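Local coordinates for peptidase S8 and S53, subtilisin, kexin, sedolisin (Mycobacterium smegmatis, PDB 4KG7), which probably acts as a subtilisin-like serine endopeptidase, the mycosin MycP3 of the ESX-3 type VII secretion system, at residues P237-R241 / N242-V246; D338-A341 / R342-V345. One frame throughout, in Å; residues are numbered along the deposited sequence.

Contact 1 of 2, residues P237-R241 / N242-V246; sequences PGDPR and NWNGV
Both carboxylate oxygens of Asp239 take backbone N-H groups from the chain just beyond it. Asp239 OD1 accepts from Trp243 N at 3.0 Å through its syn lone pair, while Asp239 OD2 accepts a straighter bond from Asn244 N, also on the syn side but 25° out of the carboxylate plane. The two oxygens thus grip two successive amides, and the type I beta turn from Asp239 to Asn242 brings them together, closed by Asn242 N to Asp239 O at 3.1 Å. A chi1 of -175°, which sets CG opposite the backbone N, turns the Asp239 carboxylate oxygens to face the Trp243 and Asn244 amides. Asp239 OD1 also lies at the indole edge of Trp243, in the ring plane and 3.6 Å from Trp243 CD1. The Asn244 amide runs alongside the carboxylate but heads the other way, its plane turned 41° from it, and Asn244 CG lies 3.1 Å from Asp239 OD2. A water donates to Asp239 OD2 at 2.7 Å and to Asn242 OD1 at 2.8 Å, bridging them. Further out, Asn242 ND2 bonds to Leu232 O, Arg241 NH2 reaches Val281 O of strand 281-286, and the Trp243 ring meets Trp280 edge-to-face. A second type I turn, Trp243 to Val246, follows in this subtilase-fold loop between strands 209-213 and 248-251. Two amide donors and a water proton converge on the buried carboxylate, which should favour its ionised form.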
loop_
_atom_site.group_PDB
_atom_site.type_symbol
_atom_site.label_atom_id
_atom_site.label_comp_id
_atom_site.label_asym_id
_atom_site.label_seq_id
_atom_site.Cartn_x
_atom_site.Cartn_y
_atom_site.Cartn_z
ATOM N N PRO A 237 15.720 25.457 9.994
ATOM C CA PRO A 237 15.915 25.017 11.364
ATOM C C PRO A 237 14.636 24.415 11.921
ATOM O O PRO A 237 13.572 25.022 11.801
ATOM C CB PRO A 237 16.275 26.317 12.106
ATOM C CG PRO A 237 16.754 27.238 11.051
ATOM C CD PRO A 237 15.960 26.894 9.834
ATOM N N GLY A 238 14.742 23.231 12.509
ATOM C CA GLY A 238 13.597 22.595 13.141
ATOM C C GLY A 238 12.645 21.916 12.166
ATOM O O GLY A 238 11.679 21.278 12.589
ATOM N N ASP A 239 12.922 22.048 10.870
ATOM C CA ASP A 239 12.099 21.408 9.852
ATOM C C ASP A 239 12.989 20.793 8.769
ATOM O O ASP A 239 12.893 21.158 7.607
ATOM C CB ASP A 239 11.124 22.412 9.235
ATOM C CG ASP A 239 10.174 21.761 8.254
ATOM O OD1 ASP A 239 9.830 20.575 8.444
ATOM O OD2 ASP A 239 9.775 22.447 7.296
ATOM N N PRO A 240 13.869 19.853 9.152
ATOM C CA PRO A 240 14.820 19.332 8.171
ATOM C C PRO A 240 14.195 18.641 6.952
ATOM O O PRO A 240 14.812 18.665 5.906
ATOM C CB PRO A 240 15.674 18.348 8.986
ATOM C CG PRO A 240 14.844 17.977 10.153
ATOM C CD PRO A 240 14.059 19.226 10.475
ATOM N N ARG A 241 13.000 18.087 7.086
ATOM C CA ARG A 241 12.372 17.391 5.948
ATOM C C ARG A 241 11.462 18.259 5.114
ATOM O O ARG A 241 10.924 17.797 4.105
ATOM C CB ARG A 241 11.656 16.152 6.414
ATOM C CG ARG A 241 12.629 15.269 7.182
ATOM C CD ARG A 241 12.271 13.833 7.162
ATOM N NE ARG A 241 12.110 13.308 5.810
ATOM C CZ ARG A 241 11.722 12.068 5.572
ATOM N NH1 ARG A 241 11.537 11.221 6.586
ATOM N NH2 ARG A 241 11.544 11.669 4.327
ATOM N N ASN A 242 11.306 19.509 5.525
ATOM C CA ASN A 242 10.543 20.486 4.753
ATOM C C ASN A 242 9.051 20.179 4.694
ATOM O O ASN A 242 8.432 20.241 3.643
ATOM C CB ASN A 242 11.115 20.654 3.338
ATOM C CG ASN A 242 10.696 21.971 2.706
ATOM O OD1 ASN A 242 10.057 22.805 3.361
ATOM N ND2 ASN A 242 11.031 22.163 1.429
ATOM N N TRP A 243 8.471 19.902 5.854
ATOM C CA TRP A 243 7.024 19.896 6.010
ATOM C C TRP A 243 6.438 21.248 5.626
ATOM O O TRP A 243 5.357 21.305 5.070
ATOM C CB TRP A 243 6.619 19.554 7.452
ATOM C CG TRP A 243 6.774 18.104 7.794
ATOM C CD1 TRP A 243 7.900 17.484 8.256
ATOM C CD2 TRP A 243 5.764 17.082 7.715
ATOM N NE1 TRP A 243 7.665 16.160 8.450
ATOM C CE2 TRP A 243 6.363 15.879 8.142
ATOM C CE3 TRP A 243 4.418 17.070 7.340
ATOM C CZ2 TRP A 243 5.656 14.656 8.204
ATOM C CZ3 TRP A 243 3.716 15.837 7.399
ATOM C CH2 TRP A 243 4.340 14.669 7.823
ATOM N N ASN A 244 7.145 22.329 5.954
ATOM C CA ASN A 244 6.609 23.693 5.751
ATOM C C ASN A 244 6.316 23.958 4.274
ATOM O O ASN A 244 5.387 24.703 3.930
ATOM C CB ASN A 244 7.600 24.752 6.238
ATOM C CG ASN A 244 7.742 24.792 7.751
ATOM O OD1 ASN A 244 7.009 24.135 8.496
ATOM N ND2 ASN A 244 8.710 25.553 8.209
ATOM N N GLY A 245 7.117 23.360 3.405
ATOM C CA GLY A 245 7.003 23.562 1.973
ATOM C C GLY A 245 5.990 22.684 1.269
ATOM O O GLY A 245 5.808 22.812 0.072
ATOM N N VAL A 246 5.315 21.792 1.985
ATOM C CA VAL A 246 4.400 20.850 1.328
ATOM C C VAL A 246 3.272 21.571 0.604
ATOM O O VAL A 246 2.648 22.467 1.174
ATOM C CB VAL A 246 3.821 19.852 2.343
ATOM C CG1 VAL A 246 2.654 19.079 1.758
ATOM C CG2 VAL A 246 4.930 18.895 2.748
HETATM O O HOH W 1 11.098 24.105 5.636
#

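Contact 2 of 2, residues D338-A341 / R342-V345; sequences DLTA and RQVV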
loop_
_atom_site.group_PDB
_atom_site.type_symbol
_atom_site.label_atom_id
_atom_site.label_comp_id
_atom_site.label_asym_id
_atom_site.label_seq_id
_atom_site.Cartn_x
_atom_site.Cartn_y
_atom_site.Cartn_z
ATOM N N ASP A 338 7.294 -11.212 18.964
ATOM C CA ASP A 338 7.095 -10.428 20.148
ATOM C C ASP A 338 7.386 -8.953 19.942
ATOM O O ASP A 338 7.060 -8.144 20.812
ATOM C CB ASP A 338 7.910 -11.002 21.305
ATOM C CG ASP A 338 7.363 -12.339 21.787
ATOM O OD1 ASP A 338 6.181 -12.646 21.491
ATOM O OD2 ASP A 338 8.086 -13.066 22.471
ATOM N N LEU A 339 7.942 -8.583 18.796
ATOM C CA LEU A 339 8.195 -7.174 18.519
ATOM C C LEU A 339 6.884 -6.415 18.361
ATOM O O LEU A 339 5.915 -6.902 17.753
ATOM C CB LEU A 339 9.026 -6.990 17.233
ATOM C CG LEU A 339 10.453 -7.547 17.295
ATOM C CD1 LEU A 339 11.136 -7.266 15.959
ATOM C CD2 LEU A 339 11.197 -6.968 18.506
ATOM N N THR A 340 6.859 -5.199 18.889
ATOM C CA THR A 340 5.743 -4.256 18.632
ATOM C C THR A 340 5.834 -3.707 17.216
ATOM O O THR A 340 6.863 -3.807 16.574
ATOM C CB THR A 340 5.787 -3.066 19.612
ATOM O OG1 THR A 340 6.967 -2.297 19.347
ATOM C CG2 THR A 340 5.766 -3.550 21.026
ATOM N N ALA A 341 4.756 -3.079 16.776
ATOM C CA ALA A 341 4.744 -2.454 15.474
ATOM C C ALA A 341 5.835 -1.397 15.397
ATOM O O ALA A 341 6.499 -1.293 14.376
ATOM C CB ALA A 341 3.390 -1.830 15.174
ATOM N N ARG A 342 6.049 -0.631 16.464
ATOM C CA ARG A 342 7.109 0.405 16.386
ATOM C C ARG A 342 8.469 -0.265 16.203
ATOM O O ARG A 342 9.316 0.228 15.443
ATOM C CB ARG A 342 7.170 1.288 17.619
ATOM C CG ARG A 342 6.001 2.224 17.832
ATOM C CD ARG A 342 6.187 2.923 19.133
ATOM N NE ARG A 342 5.314 4.053 19.400
ATOM C CZ ARG A 342 4.470 4.143 20.426
ATOM N NH1 ARG A 342 4.316 3.162 21.299
ATOM N NH2 ARG A 342 3.790 5.266 20.585
ATOM N N GLN A 343 8.695 -1.366 16.908
ATOM C CA GLN A 343 9.975 -2.080 16.801
ATOM C C GLN A 343 10.147 -2.630 15.395
ATOM O O GLN A 343 11.245 -2.608 14.856
ATOM C CB GLN A 343 10.082 -3.202 17.828
ATOM C CG GLN A 343 10.337 -2.716 19.234
ATOM C CD GLN A 343 10.302 -3.851 20.247
ATOM O OE1 GLN A 343 9.288 -4.535 20.397
ATOM N NE2 GLN A 343 11.404 -4.051 20.967
ATOM N N VAL A 344 9.056 -3.102 14.780
ATOM C CA VAL A 344 9.137 -3.671 13.449
ATOM C C VAL A 344 9.465 -2.588 12.431
ATOM O O VAL A 344 10.332 -2.787 11.571
ATOM C CB VAL A 344 7.817 -4.384 13.063
ATOM C CG1 VAL A 344 7.810 -4.786 11.592
ATOM C CG2 VAL A 344 7.585 -5.605 13.941
ATOM N N VAL A 345 8.804 -1.442 12.549
ATOM C CA VAL A 345 9.084 -0.333 11.651
ATOM C C VAL A 345 10.554 0.115 11.806
ATOM O O VAL A 345 11.245 0.341 10.841
ATOM C CB VAL A 345 8.077 0.826 11.854
ATOM C CG1 VAL A 345 8.549 2.085 11.123
ATOM C CG2 VAL A 345 6.691 0.396 11.377
HETATM O O HOH W 2 8.665 -6.200 22.331
#
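The side-chain oxygen of Gln343 reaches back to bond the backbone of Thr340, while the Thr340 hydroxyl bonds the backbone of Gln343: a capping box, with glutamine as the returning partner, at the start of helix 341-350. Thr340 is the N-cap. Its OG1 sits between its own N and carbonyl carbon (chi1 66°), and from there accepts Gln343 N at 3.1 Å. In return Thr340 N points almost straight at Gln343 OE1, at 2.9 Å and 169°, in the carbonyl plane and on a lone pair. A water donates to the same OE1 and to Asp338 O, tying the preceding loop to the cap. The Gln343 chain runs extended beyond CG and crosses Leu339 at about a right angle, with Leu339 CD2 3.7 Å from Gln343 CD. The helix's own bonds begin at once, from Val344 N to Thr340 O and from Val345 N to Ala341 O. Outside the box, Asp207 OD1 accepts from Ala341 N, and Val209 of strand 209-213 packs against Ala341, Val344 and Val345. Beside the cap, in an apolar contact, Val344 CG2 rests 3.9 Å from Leu339 CB.

From the N terminus, the chain passes through strand 209-213 of the central parallel sheet before reaching contact 1, which folds the loop leading to strand 248-251. After strands 259-265 and 281-286 the chain reaches helix 318-335, and contact 2 then closes the short loop between that helix and helix 341-350. The two lie in series, neither nested nor crossed, with centres about 27 Å apart and nearest atoms about 11 Å apart. Contact 1 is tied through Val281 to strand 281-286, one of the two outermost in the sheet, whereas contact 2 sets its helix against strand 209-213 and helix 318-335. Both belong to the subtilase fold and lie away from the predicted catalytic triad.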